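Local coordinates for protein acetyl-xylan esterase (Streptomyces lividans, PDB 2CC0) that hydrolyses acetyl esters of xylan as a metal-dependent family 4 carbohydrate esterase, probably with a bound zinc ion assisting the removal of acetyl groups during plant cell wall degradation, at residues Trp124-Asp130 and Gly149-His155; Asn37-Ala43 and Thr84-Ile88; Thr136-Val140 and Ala163-Ile168. The contacts are given in a common frame with arbitrary orientation. Numbering follows the deposited sequence.

Overall arrangement
A recurring principle of parallel alpha/beta proteins, here the polysaccharide deacetylase fold of family 4 esterases, is that strands deliver site residues at their C-terminal ends while helices cover the sheet. Contact 2 closes first along the chain, joining helices 39-44 and 74-90. Contacts 1 and 3 follow, their segments alternating: strand 126-127, helix 136-144, strand 151-155, helix 159-174. Those two have centres about 13 Å apart and touch, Ile139 and Ile168 packing on Asp130 and Met154. Contact 2 lies across the chain's centre, about 22 Å from contact 1 and 28 Å from contact 3, centre to centre. Contacts 1 and 2 both reach toward the zinc, the side chain of His155 to about 4 Å and that of Gln38 to about 5 Å.

Contact 1 (Trp124-Asp130 and Gly149-His155); sequences WDVDSQD and GQVILMH. With ACT (acetate ion), chain D.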
loop_
_atom_site.group_PDB
_atom_site.type_symbol
_atom_site.label_atom_id
_atom_site.label_comp_id
_atom_site.label_asym_id
_atom_site.label_seq_id
_atom_site.Cartn_x
_atom_site.Cartn_y
_atom_site.Cartn_z
ATOM N N TRP A 124 5.385 4.980 -1.442
ATOM C CA TRP A 124 6.421 4.163 -2.092
ATOM C C TRP A 124 6.959 3.172 -1.057
ATOM O O TRP A 124 6.731 3.327 0.157
ATOM C CB TRP A 124 7.581 5.008 -2.680
ATOM C CG TRP A 124 8.171 5.936 -1.688
ATOM C CD1 TRP A 124 9.141 5.640 -0.758
ATOM C CD2 TRP A 124 7.815 7.310 -1.481
ATOM N NE1 TRP A 124 9.406 6.747 0.020
ATOM C CE2 TRP A 124 8.613 7.787 -0.405
ATOM C CE3 TRP A 124 6.901 8.193 -2.098
ATOM C CZ2 TRP A 124 8.525 9.111 0.073
ATOM C CZ3 TRP A 124 6.800 9.515 -1.606
ATOM C CH2 TRP A 124 7.620 9.950 -0.538
ATOM N N ASP A 125 7.630 2.143 -1.561
ATOM C CA ASP A 125 8.330 1.158 -0.728
ATOM C C ASP A 125 9.819 1.518 -0.605
ATOM O O ASP A 125 10.452 1.289 0.439
ATOM C CB ASP A 125 8.165 -0.243 -1.340
ATOM C CG ASP A 125 6.718 -0.692 -1.308
ATOM O OD1 ASP A 125 6.281 -1.091 -0.196
ATOM O OD2 ASP A 125 5.998 -0.608 -2.339
ATOM N N VAL A 126 10.388 2.031 -1.695
ATOM C CA VAL A 126 11.801 2.383 -1.728
ATOM C C VAL A 126 11.938 3.780 -2.297
ATOM O O VAL A 126 11.285 4.110 -3.300
ATOM C CB VAL A 126 12.551 1.388 -2.639
ATOM C CG1 VAL A 126 14.020 1.811 -2.896
ATOM C CG2 VAL A 126 12.468 -0.040 -2.084
ATOM N N ASP A 127 12.773 4.602 -1.655
ATOM C CA ASP A 127 13.085 5.941 -2.152
ATOM C C ASP A 127 14.467 5.828 -2.800
ATOM O O ASP A 127 15.449 5.511 -2.119
ATOM C CB ASP A 127 13.069 6.952 -0.998
ATOM C CG ASP A 127 13.523 8.359 -1.408
ATOM O OD1 ASP A 127 13.786 8.607 -2.597
ATOM O OD2 ASP A 127 13.627 9.228 -0.507
ATOM N N SER A 128 14.540 6.058 -4.112
ATOM C CA SER A 128 15.799 5.957 -4.842
ATOM C C SER A 128 16.792 7.026 -4.400
ATOM O O SER A 128 17.991 6.920 -4.686
ATOM C CB SER A 128 15.534 6.117 -6.349
ATOM O OG SER A 128 15.266 7.482 -6.675
ATOM N N GLN A 129 16.291 8.070 -3.728
ATOM C CA GLN A 129 17.097 9.241 -3.332
ATOM C C GLN A 129 17.694 10.008 -4.519
ATOM O O GLN A 129 18.642 10.794 -4.342
ATOM C CB GLN A 129 18.220 8.844 -2.344
ATOM C CG GLN A 129 17.639 8.411 -0.999
ATOM C CD GLN A 129 17.607 9.556 -0.030
ATOM O OE1 GLN A 129 18.662 10.073 0.361
ATOM N NE2 GLN A 129 16.418 9.946 0.398
ATOM N N ASP A 130 17.133 9.815 -5.715
ATOM C CA ASP A 130 17.667 10.489 -6.906
ATOM C C ASP A 130 17.547 12.020 -6.805
ATOM O O ASP A 130 18.317 12.753 -7.425
ATOM C CB ASP A 130 17.070 9.910 -8.202
ATOM C CG ASP A 130 15.575 10.131 -8.337
ATOM O OD1 ASP A 130 14.885 10.449 -7.324
ATOM O OD2 ASP A 130 15.097 9.956 -9.499
ATOM N N GLY A 149 5.377 -6.481 -6.501
ATOM C CA GLY A 149 4.337 -5.609 -5.945
ATOM C C GLY A 149 4.856 -4.259 -5.493
ATOM O O GLY A 149 4.059 -3.326 -5.321
ATOM N N GLN A 150 6.176 -4.142 -5.304
ATOM C CA GLN A 150 6.719 -2.941 -4.697
ATOM C C GLN A 150 6.955 -1.776 -5.641
ATOM O O GLN A 150 7.218 -1.963 -6.838
ATOM C CB GLN A 150 7.958 -3.269 -3.888
ATOM C CG GLN A 150 7.621 -4.311 -2.816
ATOM C CD GLN A 150 8.739 -4.508 -1.822
ATOM O OE1 GLN A 150 9.875 -4.783 -2.206
ATOM N NE2 GLN A 150 8.418 -4.391 -0.521
ATOM N N VAL A 151 6.912 -0.586 -5.045
ATOM C CA VAL A 151 6.927 0.686 -5.777
ATOM C C VAL A 151 8.170 1.494 -5.382
ATOM O O VAL A 151 8.473 1.632 -4.199
ATOM C CB VAL A 151 5.656 1.485 -5.431
ATOM C CG1 VAL A 151 5.724 2.866 -6.001
ATOM C CG2 VAL A 151 4.364 0.768 -5.897
ATOM N N ILE A 152 8.876 2.041 -6.377
ATOM C CA ILE A 152 10.050 2.879 -6.108
ATOM C C ILE A 152 9.796 4.338 -6.538
ATOM O O ILE A 152 9.260 4.577 -7.622
ATOM C CB ILE A 152 11.338 2.334 -6.805
ATOM C CG1 ILE A 152 12.546 3.216 -6.437
ATOM C CG2 ILE A 152 11.138 2.202 -8.329
ATOM C CD1 ILE A 152 13.904 2.552 -6.648
ATOM N N LEU A 153 10.187 5.277 -5.672
ATOM C CA LEU A 153 10.169 6.702 -5.968
ATOM C C LEU A 153 11.416 7.132 -6.742
ATOM O O LEU A 153 12.557 7.016 -6.251
ATOM C CB LEU A 153 10.097 7.499 -4.654
ATOM C CG LEU A 153 10.280 9.016 -4.776
ATOM C CD1 LEU A 153 9.122 9.644 -5.587
ATOM C CD2 LEU A 153 10.412 9.659 -3.391
ATOM N N MET A 154 11.190 7.652 -7.960
ATOM C CA MET A 154 12.247 8.339 -8.707
ATOM C C MET A 154 11.652 9.651 -9.211
ATOM O O MET A 154 10.452 9.876 -9.053
ATOM C CB MET A 154 12.760 7.469 -9.867
ATOM C CG MET A 154 13.531 6.245 -9.367
ATOM S SD MET A 154 14.142 5.241 -10.723
ATOM C CE MET A 154 12.583 4.500 -11.224
ATOM N N HIS A 155 12.484 10.483 -9.822
ATOM C CA HIS A 155 12.022 11.771 -10.340
ATOM C C HIS A 155 12.321 11.938 -11.816
ATOM O O HIS A 155 13.225 11.293 -12.343
ATOM C CB HIS A 155 12.635 12.903 -9.521
ATOM C CG HIS A 155 12.120 12.925 -8.110
ATOM N ND1 HIS A 155 12.542 12.024 -7.153
ATOM C CD2 HIS A 155 11.168 13.684 -7.524
ATOM C CE1 HIS A 155 11.884 12.244 -6.030
ATOM N NE2 HIS A 155 11.048 13.249 -6.226
HETATM C C ACT D . 7.353 13.664 -3.887
HETATM O O ACT D . 7.321 14.792 -3.339
HETATM O OXT ACT D . 7.902 13.575 -5.023
HETATM C CH3 ACT D . 6.747 12.472 -3.209
#
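A single carboxylate, that of Asp130, grips both the backbone and the ring of His155: OD2 accepts from His155 N at 2.7 Å and OD1 from His155 ND1 at 2.8 Å. This clamp closes a short parallel pairing in which Val126 lies beside Ile152 and Asp127 beside Leu153. Val126 O receives Leu153 N (2.9 Å). Leu153 O in turn accepts from Ser128 N (3.1 Å) and from Ser128 OG (2.8 Å), and the ST turn of this serine leads the chain to Asp130. At the other end Val151 O takes two donors, Asp125 N (2.8 Å) and Val126 N (3.2 Å), while Asp125 OD2 accepts a hydrogen bond from Val151 N at 2.9 Å; the same carboxylate forms a salt bridge with Arg188 of the second subunit. Leu153 CD2 sits 3.7 Å from the centre of the Trp124 six-membered ring, almost on its normal, a clear CH-pi contact. Helix 136-144 covers Val126 and Ile152, completing a beta-alpha-beta unit. The His155 side chain comes within about 4 Å of the zinc, and its NE2 reaches acetate OXT through a weak 3.4 Å hydrogen bond. Asp130 thus holds the ring's orientation; if NE2 also donates, the imidazole is probably positively charged beside the anion.

Contact 2 (Asn37-Ala43 and Thr84-Ile88); sequences NQGQYAA and TQQAI
Close helix packing is achieved here by small residues: the axes of helices 39-43 and 84-88 approach to 8.2 Å and run nearly parallel, crossing at +25°. Asn37, still extended (phi/psi -80/147), sets its CB 4.3 Å from Ile88 CD1. Gln38 (-81/139) occupies the N-cap position, its CA-to-CB bond pointing away from 84-88 and its NE2 hydrogen-bonded to Asp13, a zinc ligand. Gly39 opens the helix with CA only 4.0 Å from Thr84 CA and 3.5 Å from Thr84 OG1; any CB would collide with that hydroxyl, which is hydrogen-bonded to Glu80 O (Thr84 rotamer m). Gly39 O lies 3.6 Å from Ala87 CB. One turn on, Ala42 CB meets Ala87 CB at 4.1 Å and Ile88 CG1 at 3.9 Å (Ile88 m, t), and Ala43 CB touches Ala87 CB at 4.2 Å. No hydrogen bond crosses this apolar seam. Val49 of helix 46-54 packs on Asn37 and Ala42, and strand 58-61 supplies Val59 and Asn61 against Ile88 and Thr84.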
loop_
_atom_site.group_PDB
_atom_site.type_symbol
_atom_site.label_atom_id
_atom_site.label_comp_id
_atom_site.label_asym_id
_atom_site.label_seq_id
_atom_site.Cartn_x
_atom_site.Cartn_y
_atom_site.Cartn_z
ATOM N N ASN A 37 2.717 13.582 -12.419
ATOM C CA ASN A 37 2.912 14.963 -12.910
ATOM C C ASN A 37 2.342 16.011 -11.955
ATOM O O ASN A 37 1.277 15.806 -11.352
ATOM C CB ASN A 37 2.208 15.161 -14.265
ATOM C CG ASN A 37 2.876 14.417 -15.428
ATOM O OD1 ASN A 37 4.011 13.873 -15.352
ATOM N ND2 ASN A 37 2.203 14.457 -16.534
ATOM N N GLN A 38 2.989 17.178 -11.895
ATOM C CA GLN A 38 2.340 18.334 -11.253
ATOM C C GLN A 38 1.372 18.970 -12.249
ATOM O O GLN A 38 1.698 19.117 -13.439
ATOM C CB GLN A 38 3.359 19.395 -10.845
ATOM C CG GLN A 38 4.265 18.921 -9.695
ATOM C CD GLN A 38 5.153 20.016 -9.194
ATOM O OE1 GLN A 38 4.766 21.182 -9.216
ATOM N NE2 GLN A 38 6.345 19.656 -8.738
ATOM N N GLY A 39 0.208 19.373 -11.755
ATOM C CA GLY A 39 -0.800 20.006 -12.644
ATOM C C GLY A 39 -0.245 21.228 -13.378
ATOM O O GLY A 39 -0.505 21.417 -14.573
ATOM N N GLN A 40 0.551 22.059 -12.698
ATOM C CA GLN A 40 1.056 23.272 -13.378
ATOM C C GLN A 40 1.909 22.912 -14.592
ATOM O O GLN A 40 1.882 23.616 -15.594
ATOM C CB GLN A 40 1.831 24.173 -12.410
ATOM C CG GLN A 40 3.109 23.583 -11.866
ATOM C CD GLN A 40 3.796 24.522 -10.888
ATOM O OE1 GLN A 40 3.692 25.761 -11.016
ATOM N NE2 GLN A 40 4.528 23.961 -9.938
ATOM N N TYR A 41 2.688 21.834 -14.491
ATOM C CA TYR A 41 3.545 21.398 -15.605
ATOM C C TYR A 41 2.768 20.664 -16.693
ATOM O O TYR A 41 3.119 20.770 -17.878
ATOM C CB TYR A 41 4.720 20.548 -15.112
ATOM C CG TYR A 41 5.606 21.276 -14.106
ATOM C CD1 TYR A 41 5.872 22.633 -14.250
ATOM C CD2 TYR A 41 6.189 20.587 -13.020
ATOM C CE1 TYR A 41 6.683 23.320 -13.312
ATOM C CE2 TYR A 41 6.988 21.253 -12.094
ATOM C CZ TYR A 41 7.234 22.620 -12.256
ATOM O OH TYR A 41 8.043 23.306 -11.365
ATOM N N ALA A 42 1.723 19.927 -16.304
ATOM C CA ALA A 42 0.820 19.328 -17.307
ATOM C C ALA A 42 0.148 20.444 -18.120
ATOM O O ALA A 42 0.036 20.343 -19.352
ATOM C CB ALA A 42 -0.215 18.478 -16.636
ATOM N N ALA A 43 -0.291 21.498 -17.435
ATOM C CA ALA A 43 -0.940 22.650 -18.093
ATOM C C ALA A 43 0.020 23.351 -19.054
ATOM O O ALA A 43 -0.378 23.779 -20.156
ATOM C CB ALA A 43 -1.459 23.632 -17.025
ATOM N N THR A 84 -5.363 19.647 -10.935
ATOM C CA THR A 84 -4.446 18.703 -11.555
ATOM C C THR A 84 -5.184 17.609 -12.374
ATOM O O THR A 84 -4.705 17.225 -13.459
ATOM C CB THR A 84 -3.488 18.122 -10.485
ATOM O OG1 THR A 84 -2.786 19.213 -9.868
ATOM C CG2 THR A 84 -2.481 17.177 -11.131
ATOM N N GLN A 85 -6.324 17.111 -11.860
ATOM C CA GLN A 85 -7.170 16.174 -12.623
ATOM C C GLN A 85 -7.524 16.824 -13.964
ATOM O O GLN A 85 -7.354 16.228 -15.020
ATOM C CB GLN A 85 -8.465 15.834 -11.867
ATOM C CG GLN A 85 -8.276 14.998 -10.581
ATOM C CD GLN A 85 -7.668 13.620 -10.870
ATOM O OE1 GLN A 85 -6.441 13.465 -10.899
ATOM N NE2 GLN A 85 -8.527 12.631 -11.151
ATOM N N GLN A 86 -7.959 18.080 -13.884
ATOM C CA GLN A 86 -8.381 18.837 -15.066
ATOM C C GLN A 86 -7.212 19.056 -16.034
ATOM O O GLN A 86 -7.370 18.903 -17.248
ATOM C CB GLN A 86 -8.977 20.177 -14.621
ATOM C CG GLN A 86 -10.324 20.051 -13.884
ATOM C CD GLN A 86 -10.600 21.215 -12.925
ATOM O OE1 GLN A 86 -9.927 22.250 -12.972
ATOM N NE2 GLN A 86 -11.580 21.034 -12.027
ATOM N N ALA A 87 -6.043 19.424 -15.510
ATOM C CA ALA A 87 -4.905 19.723 -16.397
ATOM C C ALA A 87 -4.419 18.466 -17.117
ATOM O O ALA A 87 -4.093 18.497 -18.313
ATOM C CB ALA A 87 -3.760 20.384 -15.631
ATOM N N ILE A 88 -4.344 17.348 -16.387
ATOM C CA ILE A 88 -3.877 16.113 -17.010
ATOM C C ILE A 88 -4.885 15.592 -18.050
ATOM O O ILE A 88 -4.506 15.233 -19.188
ATOM C CB ILE A 88 -3.510 15.048 -15.937
ATOM C CG1 ILE A 88 -2.324 15.570 -15.104
ATOM C CG2 ILE A 88 -3.252 13.685 -16.588
ATOM C CD1 ILE A 88 -2.053 14.780 -13.798
#

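Contact 3 (Thr136-Val140 and Ala163-Ile168); sequences TDAIV and AAIPRI
Arg167, Val140 and Thr136 give up the most surface where helix 136-140 packs on helix 163-168. The segments run broadly in the same direction, with axes 9.2 Å apart at closest approach and crossing at -39°; Thr136 CA is 5.4 Å from Ala164 CA and Val140 CA 5.7 Å from Ile168 CA. Both are helical, the second being kinked at Pro166 and Arg167, whose backbone N atoms lack bonds to the preceding turn. Arg167 (m, t, p, then chi4 -160°) reaches across the groove so that NH1 and NH2 each lie 2.9 Å from Asp137 OD1 (rotamer m), a salt bridge on the solvent-facing side, where Asp137 is exposed. Val140 (t) lays CG2 over a face of that guanidinium, 3.7 Å from Arg167 CB and 4.0 Å from Ala164 CB. Thr136 (m) turns CG2 to within 3.7 Å of Ala164 CA, its OG1 3.8 Å from Ala163 CB. Deeper in, Ile139 (m, t) puts CG2 3.9 Å from Ala164 CB and 4.2 Å from Ile168 CD1 (m, t). The crossover helix of the beta-alpha-beta unit 126-127/136-144/151-155 thus packs on the helix following its second strand, as is typical of a parallel alpha/beta fold.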
loop_
_atom_site.group_PDB
_atom_site.type_symbol
_atom_site.label_atom_id
_atom_site.label_comp_id
_atom_site.label_asym_id
_atom_site.label_seq_id
_atom_site.Cartn_x
_atom_site.Cartn_y
_atom_site.Cartn_z
ATOM N N THR A 136 24.239 7.161 -9.810
ATOM C CA THR A 136 23.651 6.149 -10.685
ATOM C C THR A 136 23.719 4.767 -10.025
ATOM O O THR A 136 22.720 4.022 -10.007
ATOM C CB THR A 136 24.325 6.166 -12.067
ATOM O OG1 THR A 136 24.166 7.478 -12.629
ATOM C CG2 THR A 136 23.686 5.147 -12.982
ATOM N N ASP A 137 24.879 4.432 -9.444
ATOM C CA ASP A 137 25.008 3.164 -8.729
ATOM C C ASP A 137 23.986 3.002 -7.625
ATOM O O ASP A 137 23.417 1.924 -7.475
ATOM C CB ASP A 137 26.390 3.042 -8.095
ATOM C CG ASP A 137 27.471 2.666 -9.083
ATOM O OD1 ASP A 137 27.181 2.247 -10.223
ATOM O OD2 ASP A 137 28.653 2.764 -8.684
ATOM N N ALA A 138 23.795 4.057 -6.829
ATOM C CA ALA A 138 22.901 4.008 -5.681
ATOM C C ALA A 138 21.442 3.830 -6.144
ATOM O O ALA A 138 20.659 3.121 -5.506
ATOM C CB ALA A 138 23.067 5.251 -4.806
ATOM N N ILE A 139 21.099 4.464 -7.264
ATOM C CA ILE A 139 19.725 4.373 -7.815
ATOM C C ILE A 139 19.458 2.939 -8.280
ATOM O O ILE A 139 18.388 2.373 -8.001
ATOM C CB ILE A 139 19.527 5.408 -8.971
ATOM C CG1 ILE A 139 19.639 6.843 -8.431
ATOM C CG2 ILE A 139 18.190 5.191 -9.737
ATOM C CD1 ILE A 139 19.863 7.911 -9.532
ATOM N N VAL A 140 20.409 2.357 -9.020
ATOM C CA VAL A 140 20.289 0.978 -9.477
ATOM C C VAL A 140 20.171 0.022 -8.285
ATOM O O VAL A 140 19.350 -0.906 -8.313
ATOM C CB VAL A 140 21.471 0.565 -10.401
ATOM C CG1 VAL A 140 21.354 -0.914 -10.802
ATOM C CG2 VAL A 140 21.485 1.473 -11.673
ATOM N N ALA A 163 20.641 8.186 -16.632
ATOM C CA ALA A 163 21.801 7.318 -16.881
ATOM C C ALA A 163 21.577 5.887 -16.382
ATOM O O ALA A 163 22.159 4.928 -16.906
ATOM C CB ALA A 163 23.019 7.895 -16.224
ATOM N N ALA A 164 20.737 5.767 -15.353
ATOM C CA ALA A 164 20.442 4.486 -14.709
ATOM C C ALA A 164 19.522 3.566 -15.499
ATOM O O ALA A 164 19.473 2.364 -15.232
ATOM C CB ALA A 164 19.831 4.747 -13.302
ATOM N N ILE A 165 18.776 4.115 -16.460
ATOM C CA ILE A 165 17.692 3.336 -17.077
ATOM C C ILE A 165 18.134 1.958 -17.644
ATOM O O ILE A 165 17.516 0.950 -17.323
ATOM C CB ILE A 165 16.875 4.162 -18.105
ATOM C CG1 ILE A 165 16.247 5.396 -17.446
ATOM C CG2 ILE A 165 15.846 3.291 -18.818
ATOM C CD1 ILE A 165 15.374 5.121 -16.198
ATOM N N PRO A 166 19.200 1.906 -18.481
ATOM C CA PRO A 166 19.576 0.558 -18.950
ATOM C C PRO A 166 19.902 -0.445 -17.827
ATOM O O PRO A 166 19.437 -1.585 -17.879
ATOM C CB PRO A 166 20.804 0.807 -19.856
ATOM C CG PRO A 166 20.728 2.252 -20.208
ATOM C CD PRO A 166 20.079 2.954 -19.024
ATOM N N ARG A 167 20.658 -0.024 -16.814
ATOM C CA ARG A 167 20.966 -0.899 -15.678
ATOM C C ARG A 167 19.753 -1.241 -14.819
ATOM O O ARG A 167 19.698 -2.322 -14.218
ATOM C CB ARG A 167 22.076 -0.309 -14.824
ATOM C CG ARG A 167 23.452 -0.484 -15.475
ATOM C CD ARG A 167 24.486 0.358 -14.754
ATOM N NE ARG A 167 24.755 -0.115 -13.396
ATOM C CZ ARG A 167 25.313 0.633 -12.442
ATOM N NH1 ARG A 167 25.674 1.892 -12.693
ATOM N NH2 ARG A 167 25.513 0.123 -11.231
ATOM N N ILE A 168 18.778 -0.350 -14.767
ATOM C CA ILE A 168 17.489 -0.698 -14.126
ATOM C C ILE A 168 16.804 -1.859 -14.871
ATOM O O ILE A 168 16.369 -2.855 -14.262
ATOM C CB ILE A 168 16.584 0.540 -14.023
ATOM C CG1 ILE A 168 17.168 1.501 -12.953
ATOM C CG2 ILE A 168 15.131 0.129 -13.719
ATOM C CD1 ILE A 168 16.478 2.869 -12.845
#